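Local atomic coordinates of enoyl-acyl carrier protein reductase (Uncultured bacterium, PDB entry 6KIA), a protein that reduces the carbon-carbon double bond of enoyl-acyl carrier protein, probably in fatty acid synthesis, and binds NADH. Residues Thr102-Trp113 / Pro166-Ile174; Glu303-Lys311 / Leu339-Tyr349. All coordinates share one frame; numbering follows the deposited sequence.

Interaction 1. Residues Thr102-Trp113 / Pro166-Ile174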
# COMPACT_ATOMS: atom_id res chain seq x y z
N THR A 102 12.33 -0.86 20.49
CA THR A 102 12.98 -2.06 19.96
C THR A 102 13.87 -2.71 21.04
O THR A 102 13.86 -3.94 21.21
CB THR A 102 13.81 -1.75 18.70
OG1 THR A 102 12.93 -1.28 17.66
CG2 THR A 102 14.51 -3.00 18.20
N ASP A 103 14.62 -1.88 21.76
CA ASP A 103 15.40 -2.35 22.91
C ASP A 103 14.51 -3.03 23.94
O ASP A 103 14.91 -4.02 24.55
CB ASP A 103 16.18 -1.21 23.57
CG ASP A 103 17.32 -0.70 22.71
OD1 ASP A 103 17.92 -1.51 21.97
OD2 ASP A 103 17.63 0.51 22.80
N LEU A 104 13.32 -2.47 24.17
CA LEU A 104 12.40 -3.02 25.16
C LEU A 104 11.86 -4.38 24.69
O LEU A 104 11.36 -5.16 25.49
CB LEU A 104 11.24 -2.06 25.44
CG LEU A 104 11.53 -0.69 26.06
CD1 LEU A 104 10.25 -0.00 26.53
CD2 LEU A 104 12.56 -0.78 27.18
N LEU A 105 11.95 -4.65 23.39
CA LEU A 105 11.51 -5.95 22.89
C LEU A 105 12.61 -7.02 22.95
O LEU A 105 12.33 -8.22 22.76
CB LEU A 105 11.01 -5.84 21.46
CG LEU A 105 9.83 -4.90 21.20
CD1 LEU A 105 9.43 -4.93 19.72
CD2 LEU A 105 8.67 -5.27 22.09
N ALA A 106 13.83 -6.60 23.24
CA ALA A 106 15.02 -7.43 23.06
C ALA A 106 15.04 -8.74 23.85
O ALA A 106 15.66 -9.71 23.42
CB ALA A 106 16.27 -6.63 23.41
N ASP A 107 14.37 -8.79 25.00
CA ASP A 107 14.46 -10.00 25.81
C ASP A 107 13.17 -10.81 25.80
O ASP A 107 13.01 -11.75 26.58
CB ASP A 107 14.88 -9.64 27.24
CG ASP A 107 16.35 -9.26 27.34
OD1 ASP A 107 17.20 -10.07 26.90
OD2 ASP A 107 16.66 -8.16 27.84
N MET A 108 12.27 -10.48 24.87
CA MET A 108 11.11 -11.33 24.61
C MET A 108 11.57 -12.60 23.90
O MET A 108 12.41 -12.55 23.01
CB MET A 108 10.07 -10.60 23.74
CG MET A 108 9.44 -9.40 24.41
SD MET A 108 7.97 -8.84 23.52
CE MET A 108 7.39 -7.56 24.64
N THR A 109 11.00 -13.73 24.30
CA THR A 109 11.33 -15.00 23.68
C THR A 109 10.07 -15.62 23.12
O THR A 109 8.97 -15.09 23.32
CB THR A 109 11.97 -15.99 24.68
OG1 THR A 109 10.98 -16.45 25.61
CG2 THR A 109 13.11 -15.32 25.44
N LEU A 110 10.21 -16.74 22.42
CA LEU A 110 9.05 -17.41 21.87
C LEU A 110 8.11 -17.90 22.96
O LEU A 110 6.90 -17.92 22.77
CB LEU A 110 9.48 -18.59 20.99
CG LEU A 110 10.03 -18.16 19.63
CD1 LEU A 110 10.59 -19.36 18.89
CD2 LEU A 110 8.95 -17.45 18.82
N LYS A 111 8.67 -18.28 24.11
CA LYS A 111 7.84 -18.65 25.25
C LYS A 111 7.24 -17.47 26.02
O LYS A 111 6.19 -17.61 26.65
CB LYS A 111 8.61 -19.56 26.22
CG LYS A 111 8.32 -21.04 25.98
CD LYS A 111 9.26 -21.97 26.73
CE LYS A 111 8.65 -23.37 26.85
NZ LYS A 111 8.40 -24.02 25.53
N SER A 112 7.92 -16.32 26.02
CA SER A 112 7.54 -15.27 26.96
C SER A 112 6.71 -14.15 26.33
O SER A 112 6.01 -13.43 27.04
CB SER A 112 8.79 -14.66 27.62
OG SER A 112 9.46 -13.75 26.77
N TRP A 113 6.77 -14.01 25.01
CA TRP A 113 6.28 -12.78 24.38
C TRP A 113 4.78 -12.51 24.59
O TRP A 113 4.38 -11.34 24.67
CB TRP A 113 6.59 -12.78 22.88
CG TRP A 113 5.79 -13.75 22.08
CD1 TRP A 113 6.14 -15.03 21.76
CD2 TRP A 113 4.51 -13.52 21.47
NE1 TRP A 113 5.16 -15.62 21.00
CE2 TRP A 113 4.15 -14.71 20.80
CE3 TRP A 113 3.64 -12.43 21.41
CZ2 TRP A 113 2.95 -14.84 20.10
CZ3 TRP A 113 2.45 -12.56 20.73
CH2 TRP A 113 2.12 -13.75 20.07
N PRO A 166 8.79 -3.62 13.70
CA PRO A 166 10.07 -3.55 14.43
C PRO A 166 11.06 -4.60 13.96
O PRO A 166 10.66 -5.70 13.57
CB PRO A 166 9.67 -3.81 15.89
CG PRO A 166 8.19 -3.56 15.94
CD PRO A 166 7.67 -3.97 14.59
N LYS A 167 12.34 -4.24 13.97
CA LYS A 167 13.41 -5.14 13.54
C LYS A 167 13.89 -5.97 14.73
O LYS A 167 14.96 -5.72 15.30
CB LYS A 167 14.56 -4.34 12.92
CG LYS A 167 14.17 -3.66 11.62
CD LYS A 167 15.32 -2.90 10.97
CE LYS A 167 15.44 -1.51 11.55
NZ LYS A 167 16.21 -0.60 10.66
N VAL A 168 13.06 -6.93 15.13
CA VAL A 168 13.41 -7.83 16.22
C VAL A 168 13.19 -9.29 15.80
O VAL A 168 12.24 -9.62 15.08
CB VAL A 168 12.61 -7.52 17.51
CG1 VAL A 168 12.80 -6.07 17.92
CG2 VAL A 168 11.13 -7.82 17.34
N LYS A 169 14.08 -10.16 16.26
CA LYS A 169 14.11 -11.51 15.73
C LYS A 169 12.85 -12.29 16.09
O LYS A 169 12.31 -13.03 15.26
CB LYS A 169 15.34 -12.24 16.26
CG LYS A 169 16.08 -13.02 15.20
CD LYS A 169 17.31 -13.71 15.78
CE LYS A 169 16.92 -14.84 16.71
NZ LYS A 169 15.80 -15.64 16.15
N VAL A 170 12.35 -12.09 17.31
CA VAL A 170 11.19 -12.81 17.80
C VAL A 170 9.93 -12.56 16.95
O VAL A 170 9.09 -13.47 16.74
CB VAL A 170 10.92 -12.43 19.28
CG1 VAL A 170 10.85 -10.92 19.45
CG2 VAL A 170 9.66 -13.11 19.82
N PHE A 171 9.81 -11.34 16.41
CA PHE A 171 8.59 -11.04 15.70
C PHE A 171 8.43 -11.75 14.37
O PHE A 171 7.32 -12.09 14.02
CB PHE A 171 8.43 -9.54 15.43
CG PHE A 171 7.22 -9.23 14.60
CD1 PHE A 171 5.95 -9.29 15.15
CD2 PHE A 171 7.34 -8.96 13.25
CE1 PHE A 171 4.83 -9.05 14.37
CE2 PHE A 171 6.22 -8.71 12.47
CZ PHE A 171 4.97 -8.75 13.04
N LEU A 172 9.50 -12.02 13.65
CA LEU A 172 9.30 -12.69 12.37
C LEU A 172 8.99 -14.17 12.56
O LEU A 172 8.34 -14.79 11.71
CB LEU A 172 10.48 -12.43 11.42
CG LEU A 172 10.71 -10.92 11.28
CD1 LEU A 172 12.02 -10.57 10.59
CD2 LEU A 172 9.51 -10.27 10.60
N ALA A 173 9.48 -14.75 13.65
CA ALA A 173 9.04 -16.09 14.03
C ALA A 173 7.52 -16.09 14.29
O ALA A 173 6.75 -16.92 13.73
CB ALA A 173 9.80 -16.58 15.24
N ILE A 174 7.09 -15.16 15.14
CA ILE A 174 5.66 -15.01 15.42
C ILE A 174 4.86 -14.79 14.14
O ILE A 174 3.80 -15.38 13.93
CB ILE A 174 5.42 -13.84 16.40
CG1 ILE A 174 6.07 -14.17 17.75
CG2 ILE A 174 3.93 -13.56 16.57
CD1 ILE A 174 6.17 -12.96 18.67
O HOH W 1 13.12 -1.79 14.99

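Interaction 2. Residues Glu303-Lys311 / Leu339-Tyr349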
# COMPACT_ATOMS: atom_id res chain seq x y z
N GLU A 303 -2.61 -12.90 -2.68
CA GLU A 303 -2.64 -12.92 -4.13
C GLU A 303 -3.83 -13.74 -4.68
O GLU A 303 -4.17 -13.64 -5.87
CB GLU A 303 -1.31 -13.50 -4.67
CG GLU A 303 -1.25 -15.03 -4.64
CD GLU A 303 -1.01 -15.65 -3.28
OE1 GLU A 303 -0.74 -14.93 -2.29
OE2 GLU A 303 -1.19 -16.89 -3.19
N LEU A 304 -4.46 -14.55 -3.83
CA LEU A 304 -5.62 -15.31 -4.27
C LEU A 304 -6.70 -14.38 -4.75
O LEU A 304 -7.48 -14.74 -5.67
CB LEU A 304 -6.16 -16.20 -3.13
CG LEU A 304 -5.20 -17.28 -2.67
CD1 LEU A 304 -5.88 -18.06 -1.56
CD2 LEU A 304 -4.81 -18.22 -3.82
N SER A 305 -6.72 -13.16 -4.18
CA SER A 305 -7.75 -12.20 -4.57
C SER A 305 -7.56 -11.65 -5.98
O SER A 305 -8.50 -11.16 -6.58
CB SER A 305 -7.79 -11.04 -3.58
OG SER A 305 -8.13 -11.50 -2.27
N LEU A 306 -6.36 -11.78 -6.52
CA LEU A 306 -5.99 -11.11 -7.76
C LEU A 306 -6.36 -11.89 -9.03
O LEU A 306 -6.68 -11.30 -10.06
CB LEU A 306 -4.49 -10.81 -7.73
CG LEU A 306 -3.83 -10.13 -8.93
CD1 LEU A 306 -4.42 -8.74 -9.18
CD2 LEU A 306 -2.33 -10.04 -8.63
N PHE A 307 -6.35 -13.22 -8.96
CA PHE A 307 -6.59 -14.02 -10.18
C PHE A 307 -7.87 -13.70 -10.96
O PHE A 307 -7.84 -13.68 -12.21
CB PHE A 307 -6.56 -15.52 -9.83
CG PHE A 307 -5.23 -15.99 -9.32
CD1 PHE A 307 -4.14 -16.11 -10.18
CD2 PHE A 307 -5.06 -16.31 -7.98
CE1 PHE A 307 -2.90 -16.55 -9.71
CE2 PHE A 307 -3.83 -16.77 -7.50
CZ PHE A 307 -2.76 -16.90 -8.35
N PRO A 308 -8.99 -13.43 -10.26
CA PRO A 308 -10.21 -13.12 -11.03
C PRO A 308 -10.12 -11.83 -11.86
O PRO A 308 -11.04 -11.58 -12.64
CB PRO A 308 -11.29 -13.01 -9.94
CG PRO A 308 -10.77 -13.83 -8.81
CD PRO A 308 -9.30 -13.61 -8.82
N LEU A 309 -9.06 -11.04 -11.72
CA LEU A 309 -8.85 -9.91 -12.64
C LEU A 309 -8.86 -10.41 -14.08
O LEU A 309 -9.31 -9.70 -14.99
CB LEU A 309 -7.54 -9.16 -12.31
CG LEU A 309 -7.23 -7.97 -13.22
CD1 LEU A 309 -8.27 -6.84 -12.99
CD2 LEU A 309 -5.79 -7.44 -13.00
N LEU A 310 -8.39 -11.64 -14.29
CA LEU A 310 -8.43 -12.22 -15.65
C LEU A 310 -9.86 -12.24 -16.22
O LEU A 310 -10.10 -11.88 -17.39
CB LEU A 310 -7.84 -13.63 -15.65
CG LEU A 310 -6.32 -13.70 -15.63
CD1 LEU A 310 -5.80 -15.06 -15.21
CD2 LEU A 310 -5.74 -13.28 -16.99
N LYS A 311 -10.82 -12.62 -15.39
CA LYS A 311 -12.19 -12.69 -15.84
C LYS A 311 -12.73 -11.29 -16.08
O LYS A 311 -13.47 -11.05 -17.04
CB LYS A 311 -13.04 -13.44 -14.80
CG LYS A 311 -12.69 -14.91 -14.73
CD LYS A 311 -13.63 -15.65 -13.79
CE LYS A 311 -13.37 -17.14 -13.82
NZ LYS A 311 -13.64 -17.71 -15.17
N LEU A 339 -5.06 -22.81 -17.33
CA LEU A 339 -5.44 -21.59 -16.65
C LEU A 339 -6.87 -21.69 -16.14
O LEU A 339 -7.17 -21.21 -15.04
CB LEU A 339 -5.27 -20.38 -17.58
CG LEU A 339 -5.50 -19.00 -16.95
CD1 LEU A 339 -4.58 -18.70 -15.75
CD2 LEU A 339 -5.33 -17.92 -18.03
N GLU A 340 -7.76 -22.27 -16.96
CA GLU A 340 -9.13 -22.56 -16.52
C GLU A 340 -9.20 -23.26 -15.16
O GLU A 340 -10.05 -22.89 -14.36
CB GLU A 340 -9.92 -23.36 -17.57
CG GLU A 340 -10.31 -22.57 -18.82
CD GLU A 340 -9.18 -22.35 -19.80
OE1 GLU A 340 -8.09 -22.93 -19.63
OE2 GLU A 340 -9.40 -21.58 -20.78
N SER A 341 -8.42 -24.33 -14.97
CA SER A 341 -8.39 -25.05 -13.68
C SER A 341 -8.01 -24.13 -12.53
O SER A 341 -8.59 -24.22 -11.42
CB SER A 341 -7.43 -26.23 -13.73
OG SER A 341 -7.96 -27.26 -14.54
N LEU A 342 -7.01 -23.29 -12.78
CA LEU A 342 -6.56 -22.33 -11.77
C LEU A 342 -7.74 -21.44 -11.37
O LEU A 342 -8.09 -21.28 -10.18
CB LEU A 342 -5.39 -21.49 -12.31
CG LEU A 342 -4.63 -20.57 -11.33
CD1 LEU A 342 -3.24 -20.23 -11.88
CD2 LEU A 342 -5.38 -19.31 -11.00
N LEU A 343 -8.37 -20.83 -12.38
CA LEU A 343 -9.45 -19.91 -12.10
C LEU A 343 -10.64 -20.59 -11.43
O LEU A 343 -11.32 -19.97 -10.60
CB LEU A 343 -9.88 -19.21 -13.37
CG LEU A 343 -8.87 -18.18 -13.89
CD1 LEU A 343 -9.29 -17.66 -15.25
CD2 LEU A 343 -8.73 -17.00 -12.90
N GLN A 344 -10.89 -21.84 -11.79
CA GLN A 344 -11.99 -22.58 -11.19
C GLN A 344 -11.68 -22.88 -9.73
O GLN A 344 -12.56 -22.86 -8.86
CB GLN A 344 -12.25 -23.87 -11.98
CG GLN A 344 -13.45 -24.66 -11.46
CD GLN A 344 -14.75 -23.87 -11.58
OE1 GLN A 344 -15.09 -23.38 -12.66
NE2 GLN A 344 -15.46 -23.71 -10.47
N LYS A 345 -10.41 -23.10 -9.41
CA LYS A 345 -10.05 -23.35 -8.04
C LYS A 345 -10.25 -22.08 -7.20
O LYS A 345 -10.66 -22.14 -6.02
CB LYS A 345 -8.60 -23.84 -7.97
CG LYS A 345 -8.03 -24.00 -6.59
CD LYS A 345 -6.67 -24.68 -6.69
CE LYS A 345 -6.78 -26.07 -7.33
NZ LYS A 345 -7.47 -27.11 -6.52
N ILE A 346 -10.02 -20.92 -7.82
CA ILE A 346 -10.33 -19.67 -7.14
C ILE A 346 -11.85 -19.42 -7.00
O ILE A 346 -12.34 -18.97 -5.95
CB ILE A 346 -9.68 -18.47 -7.85
CG1 ILE A 346 -8.16 -18.64 -7.87
CG2 ILE A 346 -10.11 -17.13 -7.18
CD1 ILE A 346 -7.51 -18.46 -6.49
N ASP A 347 -12.63 -19.77 -8.01
CA ASP A 347 -14.07 -19.61 -7.87
C ASP A 347 -14.61 -20.53 -6.75
O ASP A 347 -15.44 -20.12 -5.93
CB ASP A 347 -14.80 -19.91 -9.19
CG ASP A 347 -14.55 -18.83 -10.25
OD1 ASP A 347 -14.30 -17.65 -9.89
OD2 ASP A 347 -14.63 -19.15 -11.46
N ASP A 348 -14.11 -21.76 -6.71
CA ASP A 348 -14.46 -22.71 -5.66
C ASP A 348 -14.09 -22.15 -4.28
O ASP A 348 -14.83 -22.31 -3.31
CB ASP A 348 -13.77 -24.05 -5.90
CG ASP A 348 -14.40 -24.85 -7.04
OD1 ASP A 348 -15.51 -24.51 -7.49
OD2 ASP A 348 -13.74 -25.81 -7.52
N TYR A 349 -12.92 -21.52 -4.20
CA TYR A 349 -12.46 -20.87 -2.97
C TYR A 349 -13.47 -19.81 -2.50
O TYR A 349 -13.89 -19.82 -1.35
CB TYR A 349 -11.07 -20.27 -3.22
CG TYR A 349 -10.38 -19.52 -2.09
CD1 TYR A 349 -9.73 -20.20 -1.06
CD2 TYR A 349 -10.31 -18.13 -2.10
CE1 TYR A 349 -9.07 -19.52 -0.05
CE2 TYR A 349 -9.64 -17.43 -1.10
CZ TYR A 349 -9.03 -18.13 -0.07
OH TYR A 349 -8.37 -17.45 0.93

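Interaction 1. Residues Thr102-Trp113 / Pro166-Ile174
One face of the Trp113 indole is covered by Ile174, whose CD1 stands 3.3 Å from the centroid of the five-membered ring and 12° off its normal, a close CH-pi contact. Ile174 CG2 reaches the benzo side of the same indole, at CZ2 and CH2, while Thr109 O and Leu110 CA from its own turn lie at the ring's edge, in plane. Val170 CG2 approaches Trp113 obliquely, nearer to CB than to the ring. With chi1 at 70°, CG of Trp113 sits between its backbone N and carbonyl carbon, which turns the indole toward helix 169-180. The turn carrying it is tied from within: Thr109 N gives a nearly straight hydrogen bond of 2.9 Å to Ser112 OG, and Thr109 O accepts from both Ser112 N and Trp113 N. Outside the indole, Leu110 CD2 rests against Ala173 CB at 3.8 Å. At the other end, Thr102 CG2 passes alongside Val168 CG1 at 3.5 Å, and Leu105 crosses Val168 at about a right angle, its CD1 also meeting Pro166 CB at 4.0 Å. Thr102 OG1, hydrogen-bonded to Asp91 O, also accepts from a water at 2.7 Å; that water accepts from the backbone Lys167 N at 2.8 Å. Leu197 of helix 196-219 touches both Leu105 and Ile174, so a third element packs on both parts of the contact. The join between the end of helix 101-105 with its following turns and residues 166-174 is therefore mainly apolar, gripped directly by methyl and ring contacts, with a water joining the two segments at the Thr102 end.

Interaction 2. Residues Glu303-Lys311 / Leu339-Tyr349
Leu342 and Phe307 are brought together by different first torsions: CG of Leu342 is anti to its backbone N (chi1 -171°), whereas CG of Phe307 is anti to its carbonyl carbon (chi1 -63°). Leu342 CD2 thereby lies over one face of the Phe307 ring, 3.9 Å from the centroid and displaced toward the rim at CD1 and CG. Ile346 CD1 comes obliquely to the same ring, 3.6 Å from CD2, and its other branch, CG2, packs on Pro308 CG at 3.7 Å, so that one isoleucine fills the angle between phenylalanine and proline. A second CH-pi contact forms where Leu304 CD1 stands over a face of Tyr349, 3.5 Å from CZ; the two side chains cross at about a right angle. Leu343 CD2 tucks against the backbone carbonyl Phe307 O and also reaches Leu310 CD1. Leu310 and Leu339 reach toward each other tip to tip, Leu310 CD1 lying 3.9 Å from Leu339 CD1. Helix 339-351 thus lays one apolar side along the irregular helical run that leads into helix 309-315. Ile383 of helix 370-385 touches Phe307, Leu342 and Ile346, and Trp326 of helix 320-331 packs on Leu339 and Leu343, burying the layer from further sides. Lys311 marks the more polar margin: its CE lies 3.3 Å from Asp347 OD2, but a bend at the end of the chain leaves Lys311 NZ 4.1 Å from Asp347 OD2, too far for a salt bridge. Cohesion consequently rests on aliphatic and aromatic packing among helices, to which the lysine-aspartate pair would add at most a modest electrostatic attraction.

Interactions 1 and 2 are separate packing sites in one chain, their centres 37 Å apart and their nearest atoms about 17 Å apart. Each lies well out from the middle of the molecule, with centres 25 Å and 22 Å from that of the chain. Neither contact touches the bound NADH: the side chain of Lys167 in interaction 1 is about 9 Å from the dinucleotide, that of Leu304 in interaction 2 about 12 Å. Interaction 1 joins the end of helix 101-105 and the turns after it, which precede strand 155-159 of the Rossmann-like sheet, to helix 169-180, which follows it, while interaction 2 joins helical elements following strand 283-287. The first is partly buried, the second buried.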